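Long-range contact in SnoaL-like domain-containing protein (Novosphingobium aromaticivorans, PDB 2RFR), which is of unknown function but belongs to the SnoaL-like family of the NTF2-like superfamily, with a long helix packed on a curved sheet in a cystatin-like fold: residues 14-28 against 85-99. Sequence-based numbering, arbitrary orientation. Where two conformers were deposited one is given.
Sequences LLEDREEIRELIARY and LGPATVTVEGDTATA
Arg-22 reaches from the helix over Val-90 to strand 81-93, the edge strand of the sheet within this chain. From CB, CG comes against Val-90 CG2 at 3.9 Å; on to NE the chain runs extended (chi3 159°), which carries the guanidinium across that valine. The same methyl sits 3.8 Å above the guanidinium plane, over its centre. NE makes weak bonds to Ala-88 O and to a water held by Ala-88 N. NH1 forms a salt bridge with Glu-19 of the second subunit; NH2 grips Ala-88 O at 3.0 Å and also pairs with Glu-23 of that subunit. One turn back, Arg-18 bends at chi3 (62°) and NH1 reaches Val-90 O at 2.7 Å, arriving above the carbonyl plane. Beneath the arginines the interface is greasy: Ile-21 CD1 presses tightly on Ala-97 CB, 3.5 Å away, while Ile-25 CD1 lies against Ala-88 CB and Ala-99 CB. Were Arg-22 cut back to an alanine, Ala-88 O would probably lose its side-chain donors, Val-90 CG2 the flat group over it, and those glutamates one cationic mate. Aliphatic packing thus seats the long N-terminal helix on the sheet, as in the cystatin-like fold of NTF2-like proteins, and two neighbouring arginines, brought together by glutamates they share on the second subunit, link strand carbonyls to the subunit interface.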
ATOM      1  N   LEU A  14       9.740 -10.024  15.626  0.62 11.81           N
ATOM      2  CA  LEU A  14       9.595 -10.250  14.193  0.62 11.95           C
ATOM      3  C   LEU A  14       8.568  -9.318  13.588  0.62 11.06           C
ATOM      4  O   LEU A  14       8.772  -8.757  12.527  0.62 11.60           O
ATOM      5  CB  LEU A  14       9.238 -11.717  13.932  0.62 12.51           C
ATOM      6  CG  LEU A  14       9.132 -12.069  12.461  0.62 16.46           C
ATOM      7  CD1 LEU A  14      10.389 -11.611  11.691  0.62 18.85           C
ATOM      8  CD2 LEU A  14       8.896 -13.578  12.242  0.62 18.38           C
ATOM      9  N   LEU A  15       7.430  -9.126  14.250  1.00 10.99           N
ATOM     10  CA  LEU A  15       6.422  -8.158  13.795  1.00 10.50           C
ATOM     11  C   LEU A  15       6.994  -6.771  13.793  1.00 10.25           C
ATOM     12  O   LEU A  15       6.740  -5.999  12.866  1.00 10.56           O
ATOM     13  CB  LEU A  15       5.144  -8.219  14.618  1.00 12.22           C
ATOM     14  CG  LEU A  15       4.219  -9.399  14.405  1.00 13.85           C
ATOM     15  CD1 LEU A  15       3.030  -9.162  15.324  1.00 19.30           C
ATOM     16  CD2 LEU A  15       3.755  -9.470  12.976  1.00 18.47           C
ATOM     17  N   GLU A  16       7.742  -6.410  14.827  1.00 10.71           N
ATOM     18  CA  GLU A  16       8.373  -5.094  14.872  1.00 10.62           C
ATOM     19  C   GLU A  16       9.347  -4.883  13.737  1.00 10.62           C
ATOM     20  O   GLU A  16       9.422  -3.812  13.159  1.00 10.93           O
ATOM     21  CB  GLU A  16       9.047  -4.848  16.232  1.00 10.48           C
ATOM     22  CG  GLU A  16       8.039  -4.711  17.364  1.00 10.80           C
ATOM     23  CD  GLU A  16       8.704  -4.738  18.725  1.00 13.43           C
ATOM     24  OE1 GLU A  16       9.729  -5.406  18.918  1.00 15.01           O
ATOM     25  OE2 GLU A  16       8.205  -4.096  19.676  1.00 15.06           O
ATOM     26  N   ASP A  17      10.122  -5.893  13.438  1.00  9.75           N
ATOM     27  CA  ASP A  17      11.100  -5.841  12.343  1.00  9.61           C
ATOM     28  C   ASP A  17      10.368  -5.556  11.030  1.00  9.71           C
ATOM     29  O   ASP A  17      10.761  -4.670  10.270  1.00  9.56           O
ATOM     30  CB  ASP A  17      11.842  -7.188  12.241  1.00  9.90           C
ATOM     31  CG  ASP A  17      12.831  -7.441  13.342  1.00 11.45           C
ATOM     32  OD1 ASP A  17      13.283  -6.511  14.020  1.00 11.38           O
ATOM     33  OD2 ASP A  17      13.199  -8.630  13.432  1.00 11.71           O
ATOM     34  N   ARG A  18       9.298  -6.303  10.755  1.00  9.72           N
ATOM     35  CA  ARG A  18       8.571  -6.156   9.517  1.00 10.60           C
ATOM     36  C   ARG A  18       7.927  -4.790   9.435  1.00  9.77           C
ATOM     37  O   ARG A  18       7.938  -4.162   8.369  1.00 10.87           O
ATOM     38  CB  ARG A  18       7.517  -7.241   9.429  1.00 11.84           C
ATOM     39  CG  ARG A  18       8.111  -8.634   9.265  1.00 13.70           C
ATOM     40  CD  ARG A  18       7.038  -9.746   9.326  1.00 14.55           C
ATOM     41  NE  ARG A  18       6.104  -9.586   8.238  1.00 24.94           N
ATOM     42  CZ  ARG A  18       6.367  -9.948   6.977  1.00 29.35           C
ATOM     43  NH1 ARG A  18       7.454 -10.603   6.704  1.00 25.01           N
ATOM     44  NH2 ARG A  18       5.496  -9.728   6.019  1.00 31.49           N
ATOM     45  N   GLU A  19       7.391  -4.293  10.536  0.50 10.26           N
ATOM     46  CA  GLU A  19       6.739  -3.007  10.525  0.50 10.89           C
ATOM     47  C   GLU A  19       7.772  -1.892  10.325  0.50 11.03           C
ATOM     48  O   GLU A  19       7.493  -0.879   9.648  0.50 11.36           O
ATOM     49  CB  GLU A  19       5.855  -2.876  11.779  0.50 10.96           C
ATOM     50  CG  GLU A  19       5.275  -1.539  12.046  0.50 15.95           C
ATOM     51  CD  GLU A  19       4.313  -1.123  11.043  0.50 18.88           C
ATOM     52  OE1 GLU A  19       3.808  -1.948  10.296  0.50 22.58           O
ATOM     53  OE2 GLU A  19       4.007   0.067  11.088  0.50 23.75           O
ATOM     54  N   GLU A  20       8.964  -2.029  10.895  1.00 10.62           N
ATOM     55  CA  GLU A  20      10.034  -1.051  10.696  1.00 11.09           C
ATOM     56  C   GLU A  20      10.484  -1.001   9.268  1.00  9.58           C
ATOM     57  O   GLU A  20      10.694   0.096   8.737  1.00  9.71           O
ATOM     58  CB  GLU A  20      11.231  -1.368  11.578  1.00 13.79           C
ATOM     59  CG  GLU A  20      11.775  -0.344  12.427  1.00 25.70           C
ATOM     60  CD  GLU A  20      12.979  -0.768  13.254  1.00 18.01           C
ATOM     61  OE1 GLU A  20      12.859  -1.584  14.192  1.00 24.49           O
ATOM     62  OE2 GLU A  20      14.036  -0.248  12.900  1.00 18.28           O
ATOM     63  N   ILE A  21      10.630  -2.149   8.665  1.00  9.43           N
ATOM     64  CA  ILE A  21      11.067  -2.219   7.264  1.00  9.46           C
ATOM     65  C   ILE A  21       9.977  -1.588   6.365  1.00  9.99           C
ATOM     66  O   ILE A  21      10.299  -0.803   5.472  1.00  9.79           O
ATOM     67  CB  ILE A  21      11.370  -3.655   6.898  1.00  9.37           C
ATOM     68  CG1 ILE A  21      12.617  -4.122   7.624  1.00  9.90           C
ATOM     69  CG2 ILE A  21      11.503  -3.816   5.358  1.00 11.16           C
ATOM     70  CD1 ILE A  21      12.768  -5.642   7.718  1.00 11.15           C
ATOM     71  N   ARG A  22       8.712  -1.913   6.605  1.00  8.85           N
ATOM     72  CA  ARG A  22       7.637  -1.307   5.828  1.00  9.89           C
ATOM     73  C   ARG A  22       7.606   0.199   5.986  1.00  9.59           C
ATOM     74  O   ARG A  22       7.314   0.944   5.028  1.00  9.57           O
ATOM     75  CB  ARG A  22       6.310  -1.973   6.182  1.00 11.91           C
ATOM     76  CG  ARG A  22       6.230  -3.397   5.604  1.00 13.11           C
ATOM     77  CD  ARG A  22       4.866  -3.955   5.779  1.00 17.51           C
ATOM     78  NE  ARG A  22       4.674  -5.054   4.811  1.00 26.13           N
ATOM     79  CZ  ARG A  22       4.787  -6.323   5.135  1.00 19.38           C
ATOM     80  NH1 ARG A  22       5.066  -6.664   6.394  1.00 28.70           N
ATOM     81  NH2 ARG A  22       4.603  -7.289   4.243  1.00 26.70           N
ATOM     82  N   GLU A  23       7.865   0.692   7.200  1.00 10.55           N
ATOM     83  CA  GLU A  23       7.912   2.126   7.467  1.00 10.94           C
ATOM     84  C   GLU A  23       9.044   2.787   6.711  1.00 11.91           C
ATOM     85  O   GLU A  23       8.833   3.868   6.129  1.00 11.97           O
ATOM     86  CB  GLU A  23       7.920   2.370   9.011  1.00 12.93           C
ATOM     87  CG  GLU A  23       7.995   3.748   9.456  1.00 16.88           C
ATOM     88  CD  GLU A  23       6.750   4.590   9.225  1.00 14.96           C
ATOM     89  OE1 GLU A  23       5.532   4.155   9.240  1.00 15.44           O
ATOM     90  OE2 GLU A  23       7.016   5.784   9.249  1.00 17.48           O
ATOM     91  N   LEU A  24      10.233   2.180   6.606  1.00 10.42           N
ATOM     92  CA  LEU A  24      11.306   2.745   5.784  1.00 10.99           C
ATOM     93  C   LEU A  24      10.847   2.934   4.360  1.00 10.22           C
ATOM     94  O   LEU A  24      11.077   3.979   3.752  1.00 11.06           O
ATOM     95  CB  LEU A  24      12.563   1.834   5.760  1.00 13.12           C
ATOM     96  CG  LEU A  24      13.445   1.682   6.980  1.00 15.46           C
ATOM     97  CD1 LEU A  24      14.507   0.628   6.726  1.00 15.78           C
ATOM     98  CD2 LEU A  24      14.118   3.063   7.336  1.00 15.41           C
ATOM     99  N   ILE A  25      10.271   1.896   3.786  1.00  8.92           N
ATOM    100  CA  ILE A  25       9.848   1.940   2.419  1.00  8.16           C
ATOM    101  C   ILE A  25       8.743   2.997   2.217  1.00  8.13           C
ATOM    102  O   ILE A  25       8.809   3.775   1.252  1.00  9.50           O
ATOM    103  CB  ILE A  25       9.388   0.553   1.917  1.00  9.01           C
ATOM    104  CG1 ILE A  25      10.513  -0.457   2.091  1.00  8.77           C
ATOM    105  CG2 ILE A  25       8.886   0.625   0.445  1.00 10.14           C
ATOM    106  CD1 ILE A  25      10.051  -1.916   1.809  1.00 11.00           C
ATOM    107  N   ALA A  26       7.809   3.089   3.154  1.00  7.88           N
ATOM    108  CA  ALA A  26       6.692   4.060   3.072  1.00  7.93           C
ATOM    109  C   ALA A  26       7.193   5.492   3.231  1.00  8.34           C
ATOM    110  O   ALA A  26       6.504   6.407   2.773  1.00  8.79           O
ATOM    111  CB  ALA A  26       5.655   3.725   4.096  1.00  9.80           C
ATOM    112  N   ARG A  27       8.341   5.719   3.889  1.00  8.08           N
ATOM    113  CA  ARG A  27       8.872   7.056   4.012  1.00  8.18           C
ATOM    114  C   ARG A  27       9.595   7.549   2.777  1.00  9.12           C
ATOM    115  O   ARG A  27       9.746   8.756   2.634  1.00  8.84           O
ATOM    116  CB  ARG A  27       9.871   7.092   5.200  1.00 10.29           C
ATOM    117  CG  ARG A  27       9.180   7.044   6.550  1.00 10.36           C
ATOM    118  CD  ARG A  27      10.253   6.966   7.684  1.00 16.65           C
ATOM    119  NE  ARG A  27       9.572   6.803   8.953  1.00 26.54           N
ATOM    120  N   TYR A  28      10.058   6.660   1.894  1.00  7.90           N
ATOM    121  CA  TYR A  28      10.857   7.065   0.772  1.00  8.01           C
ATOM    122  C   TYR A  28      10.124   8.118  -0.059  1.00  8.32           C
ATOM    123  O   TYR A  28      10.690   9.178  -0.374  1.00  8.49           O
ATOM    124  CB  TYR A  28      11.244   5.836  -0.091  1.00  8.61           C
ATOM    125  CG  TYR A  28      12.051   6.298  -1.271  1.00  9.72           C
ATOM    126  CD1 TYR A  28      13.418   6.404  -1.204  1.00 10.08           C
ATOM    127  CD2 TYR A  28      11.426   6.686  -2.485  1.00 10.40           C
ATOM    128  CE1 TYR A  28      14.144   6.944  -2.266  1.00 10.94           C
ATOM    129  CE2 TYR A  28      12.180   7.254  -3.509  1.00 11.32           C
ATOM    130  CZ  TYR A  28      13.521   7.377  -3.383  1.00 12.01           C
ATOM    131  OH  TYR A  28      14.326   7.932  -4.348  1.00 15.48           O
ATOM    132  N   LEU A  85       5.045   4.220  -3.971  1.00  7.62           N
ATOM    133  CA  LEU A  85       5.522   2.835  -3.756  1.00  7.88           C
ATOM    134  C   LEU A  85       4.369   2.058  -3.195  1.00  8.34           C
ATOM    135  O   LEU A  85       3.694   2.501  -2.272  1.00  8.91           O
ATOM    136  CB  LEU A  85       6.748   2.762  -2.857  1.00  8.75           C
ATOM    137  CG  LEU A  85       8.065   3.125  -3.548  1.00  9.62           C
ATOM    138  CD1 LEU A  85       8.158   4.585  -3.987  1.00 12.82           C
ATOM    139  CD2 LEU A  85       9.231   2.835  -2.567  1.00 11.33           C
ATOM    140  N   GLY A  86       4.130   0.885  -3.770  1.00  8.30           N
ATOM    141  CA  GLY A  86       3.046   0.054  -3.313  1.00  9.16           C
ATOM    142  C   GLY A  86       3.418  -0.751  -2.083  1.00  8.42           C
ATOM    143  O   GLY A  86       4.555  -0.734  -1.614  1.00  9.03           O
ATOM    144  N   PRO A  87       2.468  -1.497  -1.563  1.00  7.81           N
ATOM    145  CA  PRO A  87       2.741  -2.428  -0.462  1.00  8.79           C
ATOM    146  C   PRO A  87       3.821  -3.393  -0.837  1.00  9.24           C
ATOM    147  O   PRO A  87       3.910  -3.878  -1.993  1.00  9.98           O
ATOM    148  CB  PRO A  87       1.416  -3.187  -0.335  1.00 10.02           C
ATOM    149  CG  PRO A  87       0.374  -2.239  -0.861  1.00 10.50           C
ATOM    150  CD  PRO A  87       1.074  -1.557  -1.990  1.00  9.56           C
ATOM    151  N   ALA A  88       4.695  -3.647   0.098  1.00  9.14           N
ATOM    152  CA  ALA A  88       5.841  -4.531  -0.112  1.00  9.12           C
ATOM    153  C   ALA A  88       5.597  -5.902   0.459  1.00 10.48           C
ATOM    154  O   ALA A  88       4.971  -6.049   1.511  1.00 13.11           O
ATOM    155  CB  ALA A  88       7.091  -3.918   0.557  1.00 12.44           C
ATOM    156  N   THR A  89       6.144  -6.910  -0.204  1.00  9.27           N
ATOM    157  CA  THR A  89       6.384  -8.215   0.439  1.00  9.76           C
ATOM    158  C   THR A  89       7.695  -8.149   1.135  1.00  9.65           C
ATOM    159  O   THR A  89       8.637  -7.645   0.555  1.00 13.94           O
ATOM    160  CB  THR A  89       6.326  -9.368  -0.588  1.00 12.51           C
ATOM    161  OG1 THR A  89       6.628 -10.600   0.092  1.00 14.51           O
ATOM    162  CG2 THR A  89       7.227  -9.220  -1.725  1.00 18.41           C
ATOM    163  N   VAL A  90       7.791  -8.660   2.363  1.00  8.93           N
ATOM    164  CA  VAL A  90       8.986  -8.568   3.192  1.00  8.85           C
ATOM    165  C   VAL A  90       9.331  -9.944   3.688  1.00 10.34           C
ATOM    166  O   VAL A  90       8.448 -10.657   4.177  1.00 11.93           O
ATOM    167  CB  VAL A  90       8.741  -7.590   4.361  1.00 10.10           C
ATOM    168  CG1 VAL A  90       9.986  -7.576   5.324  1.00 12.83           C
ATOM    169  CG2 VAL A  90       8.427  -6.180   3.871  1.00 12.53           C
ATOM    170  N   THR A  91      10.606 -10.300   3.606  1.00  9.54           N
ATOM    171  CA  THR A  91      11.153 -11.518   4.236  1.00 10.41           C
ATOM    172  C   THR A  91      12.317 -11.132   5.142  1.00 10.53           C
ATOM    173  O   THR A  91      13.255 -10.526   4.686  1.00 11.64           O
ATOM    174  CB  THR A  91      11.642 -12.487   3.197  1.00 13.51           C
ATOM    175  OG1 THR A  91      10.555 -12.875   2.355  1.00 19.14           O
ATOM    176  CG2 THR A  91      12.255 -13.755   3.857  1.00 17.43           C
ATOM    177  N   VAL A  92      12.205 -11.450   6.430  1.00 11.27           N
ATOM    178  CA  VAL A  92      13.259 -11.245   7.396  1.00 11.33           C
ATOM    179  C   VAL A  92      13.993 -12.545   7.651  1.00 11.83           C
ATOM    180  O   VAL A  92      13.366 -13.587   7.852  1.00 13.73           O
ATOM    181  CB  VAL A  92      12.675 -10.686   8.702  1.00 11.80           C
ATOM    182  CG1 VAL A  92      13.758 -10.522   9.785  1.00 15.20           C
ATOM    183  CG2 VAL A  92      11.882  -9.402   8.442  1.00 15.86           C
ATOM    184  N   GLU A  93      15.312 -12.479   7.650  1.00 12.15           N
ATOM    185  CA  GLU A  93      16.173 -13.596   7.977  1.00 13.47           C
ATOM    186  C   GLU A  93      17.228 -13.106   8.964  1.00 13.32           C
ATOM    187  O   GLU A  93      18.252 -12.601   8.581  1.00 14.41           O
ATOM    188  CB  GLU A  93      16.833 -14.130   6.713  1.00 17.04           C
ATOM    189  CG  GLU A  93      15.845 -14.718   5.719  1.00 23.51           C
ATOM    190  N   GLY A  94      16.945 -13.262  10.237  1.00 15.46           N
ATOM    191  CA  GLY A  94      17.884 -12.831  11.249  1.00 13.83           C
ATOM    192  C   GLY A  94      18.034 -11.350  11.346  1.00 12.68           C
ATOM    193  O   GLY A  94      17.133 -10.666  11.755  1.00 13.37           O
ATOM    194  N   ASP A  95      19.200 -10.858  10.943  1.00 11.41           N
ATOM    195  CA  ASP A  95      19.548  -9.442  10.977  1.00 11.18           C
ATOM    196  C   ASP A  95      19.546  -8.829   9.572  1.00 10.41           C
ATOM    197  O   ASP A  95      20.021  -7.717   9.424  1.00 11.54           O
ATOM    198  CB  ASP A  95      20.907  -9.240  11.647  1.00 11.33           C
ATOM    199  CG  ASP A  95      20.923  -9.666  13.096  1.00 13.11           C
ATOM    200  OD1 ASP A  95      19.863  -9.537  13.752  1.00 13.49           O
ATOM    201  OD2 ASP A  95      21.993 -10.117  13.568  1.00 19.15           O
ATOM    202  N   THR A  96      19.058  -9.565   8.589  1.00 10.75           N
ATOM    203  CA  THR A  96      18.903  -9.041   7.212  1.00 10.62           C
ATOM    204  C   THR A  96      17.458  -9.224   6.775  1.00  9.62           C
ATOM    205  O   THR A  96      16.711  -9.992   7.371  1.00 10.31           O
ATOM    206  CB  THR A  96      19.867  -9.698   6.241  1.00 13.59           C
ATOM    207  OG1 THR A  96      19.555 -11.078   6.100  1.00 16.95           O
ATOM    208  CG2 THR A  96      21.382  -9.431   6.621  1.00 15.43           C
ATOM    209  N   ALA A  97      17.105  -8.551   5.693  1.00  9.09           N
ATOM    210  CA  ALA A  97      15.781  -8.684   5.134  1.00  8.74           C
ATOM    211  C   ALA A  97      15.828  -8.261   3.669  1.00  8.32           C
ATOM    212  O   ALA A  97      16.716  -7.548   3.228  1.00  9.05           O
ATOM    213  CB  ALA A  97      14.761  -7.801   5.878  1.00 10.20           C
ATOM    214  N   THR A  98      14.793  -8.718   2.971  0.61  9.04           N
ATOM    215  CA  THR A  98      14.557  -8.383   1.546  0.61  8.82           C
ATOM    216  C   THR A  98      13.110  -7.972   1.345  0.61  9.76           C
ATOM    217  O   THR A  98      12.217  -8.609   1.931  0.61 11.69           O
ATOM    218  CB  THR A  98      14.878  -9.610   0.649  0.61 10.18           C
ATOM    219  OG1 THR A  98      16.210 -10.090   0.941  0.61 14.41           O
ATOM    220  CG2 THR A  98      14.816  -9.258  -0.862  0.61 11.72           C
ATOM    221  N   ALA A  99      12.863  -6.970   0.502  1.00  7.80           N
ATOM    222  CA  ALA A  99      11.496  -6.597   0.182  1.00  8.43           C
ATOM    223  C   ALA A  99      11.401  -6.423  -1.309  1.00  7.87           C
ATOM    224  O   ALA A  99      12.356  -6.043  -1.985  1.00  8.73           O
ATOM    225  CB  ALA A  99      11.108  -5.282   0.873  1.00  9.62           C
TER
HETATM  226  O   HOH W   1       9.786 -12.877   7.313  1.00 32.07           O
HETATM  227  O   HOH W   2       4.319  -2.484   2.736  1.00 15.15           O